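Local coordinates for protein chitinase (Paenibacillus sp. FPU-7, PDB 5GZT) that probably cleaves chitin and chitodextrins at internal beta-1,4-linkages as a family 18 glycoside hydrolase, at residues T117-G128 with V136-E147; V500-D511 with Y607-N615. All blocks are in the same frame, centred on the assembly; numbering follows the deposited sequence.

Interaction 1 of 2, residues T117-G128 with V136-E147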
# COMPACT_ATOMS: atom_id res chain seq x y z
N THR B 117 3.41 -51.15 -7.17
CA THR B 117 4.89 -51.17 -7.28
C THR B 117 5.42 -52.52 -7.69
O THR B 117 5.15 -53.54 -7.05
CB THR B 117 5.53 -50.67 -5.96
OG1 THR B 117 5.02 -49.36 -5.74
CG2 THR B 117 7.08 -50.57 -6.09
N LEU B 118 6.15 -52.52 -8.81
CA LEU B 118 6.79 -53.73 -9.26
C LEU B 118 8.33 -53.49 -9.20
O LEU B 118 8.84 -52.59 -9.88
CB LEU B 118 6.35 -54.10 -10.70
CG LEU B 118 7.09 -55.24 -11.34
CD1 LEU B 118 6.84 -56.62 -10.74
CD2 LEU B 118 6.88 -55.28 -12.83
N THR B 119 9.05 -54.34 -8.46
CA THR B 119 10.50 -54.23 -8.29
C THR B 119 11.18 -55.42 -8.95
O THR B 119 10.93 -56.56 -8.63
CB THR B 119 10.87 -54.07 -6.81
OG1 THR B 119 10.16 -52.96 -6.29
CG2 THR B 119 12.37 -53.87 -6.58
N LEU B 120 12.07 -55.12 -9.90
CA LEU B 120 12.74 -56.12 -10.67
C LEU B 120 14.26 -56.21 -10.37
O LEU B 120 14.99 -55.23 -10.57
CB LEU B 120 12.54 -55.81 -12.14
CG LEU B 120 11.07 -55.64 -12.60
CD1 LEU B 120 11.05 -55.27 -14.07
CD2 LEU B 120 10.37 -56.93 -12.34
N ASN B 121 14.69 -57.44 -9.99
CA ASN B 121 16.07 -57.74 -9.61
C ASN B 121 16.62 -58.82 -10.45
O ASN B 121 17.76 -59.25 -10.20
CB ASN B 121 16.09 -58.13 -8.11
CG ASN B 121 15.80 -56.95 -7.21
OD1 ASN B 121 14.93 -57.01 -6.29
ND2 ASN B 121 16.59 -55.94 -7.34
N ILE B 122 15.91 -59.19 -11.51
CA ILE B 122 16.34 -60.15 -12.52
C ILE B 122 15.60 -59.77 -13.85
O ILE B 122 14.57 -59.14 -13.81
CB ILE B 122 15.96 -61.62 -12.09
CG1 ILE B 122 16.58 -62.75 -12.94
CG2 ILE B 122 14.44 -61.80 -12.22
CD1 ILE B 122 18.10 -62.80 -13.04
N LYS B 123 16.18 -60.06 -14.99
CA LYS B 123 15.54 -59.76 -16.29
C LYS B 123 14.23 -60.56 -16.36
O LYS B 123 14.25 -61.81 -16.20
CB LYS B 123 16.45 -60.11 -17.47
CG LYS B 123 15.80 -59.76 -18.81
CD LYS B 123 16.73 -60.08 -19.94
CE LYS B 123 16.15 -59.64 -21.26
NZ LYS B 123 17.18 -59.69 -22.34
N THR B 124 13.14 -59.81 -16.47
CA THR B 124 11.79 -60.33 -16.31
C THR B 124 10.96 -59.98 -17.51
O THR B 124 11.03 -58.85 -18.05
CB THR B 124 11.05 -59.73 -15.09
OG1 THR B 124 10.96 -58.30 -15.21
CG2 THR B 124 11.75 -60.07 -13.81
N GLN B 125 10.14 -60.93 -17.93
CA GLN B 125 9.16 -60.65 -18.99
C GLN B 125 7.80 -60.42 -18.34
O GLN B 125 7.27 -61.33 -17.73
CB GLN B 125 9.07 -61.82 -19.94
CG GLN B 125 10.33 -61.98 -20.79
CD GLN B 125 10.23 -63.13 -21.79
OE1 GLN B 125 10.28 -64.32 -21.43
NE2 GLN B 125 10.04 -62.77 -23.06
N ILE B 126 7.22 -59.24 -18.54
CA ILE B 126 5.94 -58.91 -17.97
C ILE B 126 4.98 -58.83 -19.18
O ILE B 126 5.19 -58.05 -20.14
CB ILE B 126 5.87 -57.58 -17.21
CG1 ILE B 126 6.85 -57.59 -15.97
CG2 ILE B 126 4.43 -57.26 -16.70
CD1 ILE B 126 8.26 -57.14 -16.32
N LYS B 127 3.93 -59.63 -19.07
CA LYS B 127 2.98 -59.86 -20.16
C LYS B 127 1.61 -59.45 -19.71
O LYS B 127 1.27 -59.54 -18.50
CB LYS B 127 2.92 -61.38 -20.45
CG LYS B 127 4.27 -61.94 -20.93
CD LYS B 127 4.25 -63.40 -21.37
CE LYS B 127 5.70 -63.74 -21.85
NZ LYS B 127 5.96 -65.18 -22.20
N GLY B 128 0.81 -59.16 -20.71
CA GLY B 128 -0.60 -58.95 -20.55
C GLY B 128 -0.88 -57.47 -20.48
O GLY B 128 0.04 -56.69 -20.51
N VAL B 136 10.23 -50.45 -10.62
CA VAL B 136 11.55 -50.14 -9.99
C VAL B 136 12.49 -51.17 -10.57
O VAL B 136 12.39 -52.38 -10.30
CB VAL B 136 11.47 -50.22 -8.50
CG1 VAL B 136 12.88 -49.92 -7.87
CG2 VAL B 136 10.49 -49.20 -7.96
N VAL B 137 13.26 -50.73 -11.52
CA VAL B 137 14.13 -51.61 -12.29
C VAL B 137 15.58 -51.42 -11.73
O VAL B 137 16.31 -50.50 -12.08
CB VAL B 137 14.11 -51.25 -13.74
CG1 VAL B 137 14.82 -52.31 -14.54
CG2 VAL B 137 12.66 -51.04 -14.22
N ASN B 138 15.94 -52.28 -10.79
CA ASN B 138 17.31 -52.31 -10.27
C ASN B 138 18.20 -52.93 -11.25
O ASN B 138 17.77 -53.38 -12.32
CB ASN B 138 17.32 -53.04 -8.92
CG ASN B 138 16.54 -52.33 -7.86
OD1 ASN B 138 16.44 -51.07 -7.75
ND2 ASN B 138 16.01 -53.14 -6.97
N LEU B 139 19.52 -52.94 -10.98
CA LEU B 139 20.48 -53.39 -11.97
C LEU B 139 20.16 -54.74 -12.49
O LEU B 139 20.34 -55.00 -13.69
CB LEU B 139 21.87 -53.42 -11.34
CG LEU B 139 23.04 -53.88 -12.17
CD1 LEU B 139 23.19 -52.92 -13.34
CD2 LEU B 139 24.26 -53.84 -11.22
N GLY B 140 19.77 -55.64 -11.63
CA GLY B 140 19.50 -57.03 -12.08
C GLY B 140 18.29 -57.13 -13.02
O GLY B 140 18.22 -58.07 -13.82
N GLY B 141 17.42 -56.12 -12.99
CA GLY B 141 16.26 -56.06 -13.89
C GLY B 141 16.49 -55.51 -15.26
O GLY B 141 15.51 -55.38 -16.11
N LYS B 142 17.76 -55.20 -15.52
CA LYS B 142 18.16 -54.63 -16.77
C LYS B 142 17.60 -55.44 -17.95
O LYS B 142 17.77 -56.66 -18.00
CB LYS B 142 19.67 -54.67 -16.89
CG LYS B 142 20.23 -53.73 -17.94
CD LYS B 142 21.76 -53.87 -17.98
CE LYS B 142 22.29 -52.94 -19.05
NZ LYS B 142 23.50 -53.53 -19.67
N GLY B 143 17.04 -54.77 -18.94
CA GLY B 143 16.57 -55.46 -20.15
C GLY B 143 15.20 -56.12 -19.95
O GLY B 143 14.77 -56.88 -20.79
N SER B 144 14.53 -55.88 -18.83
CA SER B 144 13.17 -56.40 -18.65
C SER B 144 12.22 -55.82 -19.74
O SER B 144 12.50 -54.78 -20.33
CB SER B 144 12.64 -56.08 -17.26
OG SER B 144 13.28 -56.92 -16.28
N SER B 145 11.16 -56.57 -20.04
CA SER B 145 10.15 -56.18 -21.05
C SER B 145 8.74 -56.18 -20.49
O SER B 145 8.34 -57.02 -19.64
CB SER B 145 10.21 -57.10 -22.27
OG SER B 145 10.07 -58.45 -21.87
N PHE B 146 7.98 -55.19 -20.94
CA PHE B 146 6.57 -55.03 -20.59
C PHE B 146 5.73 -55.02 -21.87
O PHE B 146 6.03 -54.27 -22.77
CB PHE B 146 6.38 -53.74 -19.94
CG PHE B 146 7.01 -53.64 -18.62
CD1 PHE B 146 8.35 -53.23 -18.51
CD2 PHE B 146 6.26 -53.86 -17.46
CE1 PHE B 146 8.92 -53.08 -17.25
CE2 PHE B 146 6.86 -53.72 -16.23
CZ PHE B 146 8.16 -53.30 -16.14
N GLU B 147 4.72 -55.87 -21.95
CA GLU B 147 3.78 -55.79 -23.13
C GLU B 147 2.98 -54.50 -23.03
O GLU B 147 2.79 -53.86 -24.02
CB GLU B 147 2.86 -56.99 -23.23
CG GLU B 147 3.57 -58.22 -23.74
CD GLU B 147 2.67 -59.43 -23.84
OE1 GLU B 147 1.48 -59.37 -23.41
OE2 GLU B 147 3.16 -60.47 -24.34
O HOH W 1 7.23 -58.65 -22.06
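Leu118 and Leu120 are laced to the following strand by main-chain bonds: Val136 N donates to Leu118 O (2.7 Å), and Leu120 N donates to Val136 O. Past the corner a second parallel pairing begins in the solenoid's other sheet: Ser145 N bonds to Thr124 O, Ile126 N to Ser145 O (2.7 Å) and Glu147 N to Ile126 O. On the inner side CD1 of Ile126 lies over one face of the Phe146 ring, a CH-pi contact 3.9 Å from the centroid, while CD2 of Leu118 approaches the ring's CE2 at 3.7 Å. Leu96 and Leu109 of the preceding coil back Leu118 and Ile126, and Ala135 packs on Phe146 from its own coil. Between the two ladders Ser144 OG, set beside its own backbone N (chi1 -74°), accepts from Thr124 N (2.9 Å) and donates to Gly141 O at 2.7 Å. That carbonyl also takes Ser144 N, closing a type II turn, and Ser160 OG of the next coil receives Gly143 N. A side chain on Gly140 would run into Asn121 O, and one on Gly141 into Leu120 O. At the far end Glu147 OE1 takes Gly128 N (2.8 Å) from above the carboxylate plane. Successive coils of a parallel beta-solenoid thus stack here on main-chain bonds, a serine hydroxyl and a carboxylate satisfying amides at the corners where strand pairing lapses.

Interaction 2 of 2, residues V500-D511 with Y607-N615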
# COMPACT_ATOMS: atom_id res chain seq x y z
N VAL B 500 17.60 -1.96 3.70
CA VAL B 500 17.33 -2.50 2.39
C VAL B 500 18.35 -3.64 2.05
O VAL B 500 17.93 -4.65 1.52
CB VAL B 500 17.43 -1.46 1.27
CG1 VAL B 500 17.01 -2.04 -0.02
CG2 VAL B 500 16.55 -0.28 1.52
N TYR B 501 19.63 -3.40 2.21
CA TYR B 501 20.69 -4.34 1.87
C TYR B 501 21.48 -4.80 3.08
O TYR B 501 21.63 -4.03 4.07
CB TYR B 501 21.69 -3.79 0.79
CG TYR B 501 21.01 -3.36 -0.49
CD1 TYR B 501 20.62 -4.29 -1.47
CD2 TYR B 501 20.66 -2.02 -0.68
CE1 TYR B 501 19.96 -3.88 -2.63
CE2 TYR B 501 19.97 -1.60 -1.82
CZ TYR B 501 19.60 -2.52 -2.76
OH TYR B 501 18.92 -2.04 -3.82
N SER B 502 22.06 -6.01 2.97
CA SER B 502 22.96 -6.52 4.00
C SER B 502 24.35 -6.07 3.65
O SER B 502 24.94 -6.48 2.65
CB SER B 502 22.96 -8.07 4.04
OG SER B 502 21.70 -8.60 4.22
N ALA B 503 24.93 -5.27 4.54
CA ALA B 503 26.22 -4.70 4.35
C ALA B 503 27.34 -5.54 4.89
O ALA B 503 28.47 -5.40 4.45
CB ALA B 503 26.25 -3.35 5.07
N THR B 504 27.04 -6.34 5.89
CA THR B 504 27.94 -7.31 6.46
C THR B 504 27.19 -8.65 6.52
O THR B 504 25.95 -8.75 6.43
CB THR B 504 28.39 -6.92 7.92
OG1 THR B 504 27.25 -6.65 8.78
CG2 THR B 504 29.27 -5.73 7.86
N ASN B 505 27.97 -9.70 6.73
CA ASN B 505 27.47 -11.07 6.49
C ASN B 505 26.36 -11.53 7.38
O ASN B 505 25.46 -12.22 6.91
CB ASN B 505 28.63 -12.07 6.57
CG ASN B 505 29.62 -11.95 5.40
OD1 ASN B 505 29.33 -11.38 4.30
ND2 ASN B 505 30.79 -12.51 5.62
N ASN B 506 26.36 -11.09 8.62
CA ASN B 506 25.31 -11.47 9.55
C ASN B 506 24.16 -10.44 9.68
O ASN B 506 23.23 -10.61 10.51
CB ASN B 506 25.99 -11.70 10.90
CG ASN B 506 26.99 -12.87 10.83
OD1 ASN B 506 26.77 -13.84 10.08
ND2 ASN B 506 28.11 -12.76 11.55
N GLN B 507 24.19 -9.39 8.87
CA GLN B 507 23.09 -8.41 8.91
C GLN B 507 22.00 -8.81 7.96
O GLN B 507 22.17 -8.82 6.73
CB GLN B 507 23.61 -7.03 8.50
CG GLN B 507 22.62 -5.92 8.72
CD GLN B 507 22.67 -4.96 7.56
OE1 GLN B 507 23.72 -4.47 7.23
NE2 GLN B 507 21.60 -4.84 6.85
N LEU B 508 20.81 -9.04 8.50
CA LEU B 508 19.63 -9.25 7.72
C LEU B 508 19.10 -7.95 7.13
O LEU B 508 19.31 -6.88 7.71
CB LEU B 508 18.56 -9.88 8.62
CG LEU B 508 18.43 -11.38 8.88
CD1 LEU B 508 19.68 -12.16 8.53
CD2 LEU B 508 17.85 -11.68 10.26
N SER B 509 18.27 -8.08 6.10
CA SER B 509 17.82 -6.96 5.36
C SER B 509 16.54 -7.33 4.64
O SER B 509 16.15 -8.53 4.64
CB SER B 509 18.90 -6.59 4.38
OG SER B 509 19.25 -7.64 3.48
N VAL B 510 15.91 -6.33 3.99
CA VAL B 510 14.89 -6.54 3.00
C VAL B 510 15.47 -7.53 1.94
O VAL B 510 14.84 -8.48 1.57
CB VAL B 510 14.50 -5.26 2.31
CG1 VAL B 510 13.64 -5.49 1.08
CG2 VAL B 510 13.76 -4.34 3.28
N ASP B 511 16.65 -7.26 1.43
CA ASP B 511 17.20 -8.08 0.32
C ASP B 511 17.39 -9.57 0.77
O ASP B 511 16.93 -10.48 0.09
CB ASP B 511 18.49 -7.49 -0.09
CG ASP B 511 19.12 -8.17 -1.32
OD1 ASP B 511 18.42 -8.38 -2.32
OD2 ASP B 511 20.35 -8.47 -1.20
N TYR B 607 15.27 4.24 -1.30
CA TYR B 607 16.01 3.05 -1.70
C TYR B 607 15.17 1.77 -1.68
O TYR B 607 15.30 0.94 -2.59
CB TYR B 607 17.30 2.88 -0.90
CG TYR B 607 18.40 3.75 -1.46
CD1 TYR B 607 19.06 3.37 -2.64
CD2 TYR B 607 18.66 5.02 -0.94
CE1 TYR B 607 20.03 4.15 -3.18
CE2 TYR B 607 19.61 5.83 -1.52
CZ TYR B 607 20.34 5.39 -2.59
OH TYR B 607 21.30 6.22 -3.14
N LYS B 608 14.21 1.73 -0.76
CA LYS B 608 13.35 0.62 -0.58
C LYS B 608 12.30 0.55 -1.67
O LYS B 608 12.09 -0.54 -2.24
CB LYS B 608 12.76 0.71 0.79
CG LYS B 608 12.30 -0.50 1.48
CD LYS B 608 12.96 -0.43 2.88
CE LYS B 608 12.05 -0.76 3.91
NZ LYS B 608 12.84 -0.98 5.15
N ALA B 609 11.70 1.68 -2.00
CA ALA B 609 10.84 1.81 -3.14
C ALA B 609 11.59 1.42 -4.45
O ALA B 609 11.00 0.71 -5.32
CB ALA B 609 10.28 3.24 -3.26
N GLU B 610 12.82 1.88 -4.62
CA GLU B 610 13.58 1.51 -5.77
C GLU B 610 13.91 -0.01 -5.78
O GLU B 610 13.89 -0.65 -6.84
CB GLU B 610 14.79 2.41 -6.01
CG GLU B 610 14.49 3.90 -6.17
CD GLU B 610 13.55 4.28 -7.37
OE1 GLU B 610 13.50 3.50 -8.34
OE2 GLU B 610 12.84 5.34 -7.34
N TYR B 611 14.13 -0.63 -4.65
CA TYR B 611 14.34 -2.06 -4.64
C TYR B 611 13.08 -2.81 -5.13
O TYR B 611 13.19 -3.73 -5.89
CB TYR B 611 14.70 -2.51 -3.25
CG TYR B 611 15.03 -3.94 -3.11
CD1 TYR B 611 14.04 -4.89 -2.88
CD2 TYR B 611 16.33 -4.39 -3.23
CE1 TYR B 611 14.37 -6.24 -2.75
CE2 TYR B 611 16.66 -5.70 -3.04
CZ TYR B 611 15.65 -6.64 -2.88
OH TYR B 611 15.96 -7.98 -2.70
N ILE B 612 11.93 -2.36 -4.68
CA ILE B 612 10.67 -2.93 -5.02
C ILE B 612 10.49 -2.84 -6.53
O ILE B 612 10.18 -3.85 -7.18
CB ILE B 612 9.52 -2.17 -4.32
CG1 ILE B 612 9.40 -2.62 -2.81
CG2 ILE B 612 8.17 -2.38 -5.09
CD1 ILE B 612 8.72 -1.56 -1.97
N LYS B 613 10.68 -1.66 -7.09
CA LYS B 613 10.51 -1.51 -8.55
C LYS B 613 11.51 -2.32 -9.33
O LYS B 613 11.10 -2.94 -10.35
CB LYS B 613 10.61 -0.06 -8.97
CG LYS B 613 9.58 0.78 -8.25
CD LYS B 613 9.20 2.05 -8.97
CE LYS B 613 10.31 3.05 -9.01
NZ LYS B 613 10.03 4.00 -10.14
N GLN B 614 12.77 -2.33 -8.88
CA GLN B 614 13.85 -3.08 -9.52
C GLN B 614 13.57 -4.57 -9.53
O GLN B 614 13.99 -5.24 -10.47
CB GLN B 614 15.26 -2.86 -8.89
CG GLN B 614 15.81 -1.44 -9.17
CD GLN B 614 17.09 -1.07 -8.40
OE1 GLN B 614 17.48 0.13 -8.30
NE2 GLN B 614 17.76 -2.08 -7.84
N ASN B 615 12.97 -5.12 -8.48
CA ASN B 615 12.69 -6.57 -8.46
C ASN B 615 11.26 -6.95 -8.80
O ASN B 615 10.85 -8.06 -8.52
CB ASN B 615 13.08 -7.12 -7.15
CG ASN B 615 14.52 -6.99 -6.95
OD1 ASN B 615 15.25 -7.82 -7.42
ND2 ASN B 615 14.98 -5.91 -6.28
O HOH W 2 17.62 0.41 -3.86
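Tyr611 reaches from its helix into the segment 500-511 with CG trans to the backbone N (chi1 -176°), and its OH donates a short 2.5 Å bond to Asp511 OD1. The oxygen receives it on its anti lone pair and lies in the plane of the ring at its edge, with carboxylate and ring turned 77° apart; Asp511 OD2 is engaged by Lys515. Tyr501 crosses the same ring obliquely, planes 70° apart, and its OH comes in at the edge, 3.5 Å from Tyr611 CD2. Over the centre of one face of Tyr611 stands Asn615 ND2, 3.4 Å above the plane, and that amide is itself held by a bond from ND2 to Tyr611 O (2.8 Å). Both segments belong to the family 18 TIM barrel: helix 510-519 and helix 602-614 flank strand 527-532 in the chain, and Val510, Lys608 and Ile612 all rest on Val529 of that strand. Val500 and Tyr611 run alongside each other head to tail, with CG1 of Val500 4.0 Å from CB of Tyr611, while CG2 of Val500 meets Lys608 CD at 3.8 Å. The other valine, Val510, brings CG1 to Tyr611 CE1. A leucine in place of Tyr611 has no hydroxyl, which would probably leave Asp511 OD1 without this donor and open a gap beside Tyr501 and Val510. Lys608 folds twice along its chain, carrying its methylenes past both valines, and delivers NZ to Glu600 and Thr498. A water links the segments further along, donating to Tyr607 O and lying 2.8 Å from Tyr501 OH, whereas Tyr607 sends its own hydroxyl away to Leu744 O.

From the N terminus the chain first winds through the beta-solenoid, where interaction 1 closes a short loop: seven residues, four of them in strand 131-137, separate its segments, and the contact ties one coil to the next in both parallel sheets. The chain later enters the first family 18 barrel. There 500-511 and 607-615 close a far longer loop of 95 residues, which holds the rest of helix 510-519, strand 527-532 and the antiparallel sheet made of strands between 534 and 598. The contacts follow in series, neither nested nor crossed. The centres of interaction 1 and interaction 2 are about 54 Å apart. The two do not touch; each is internal to its own part of the fold.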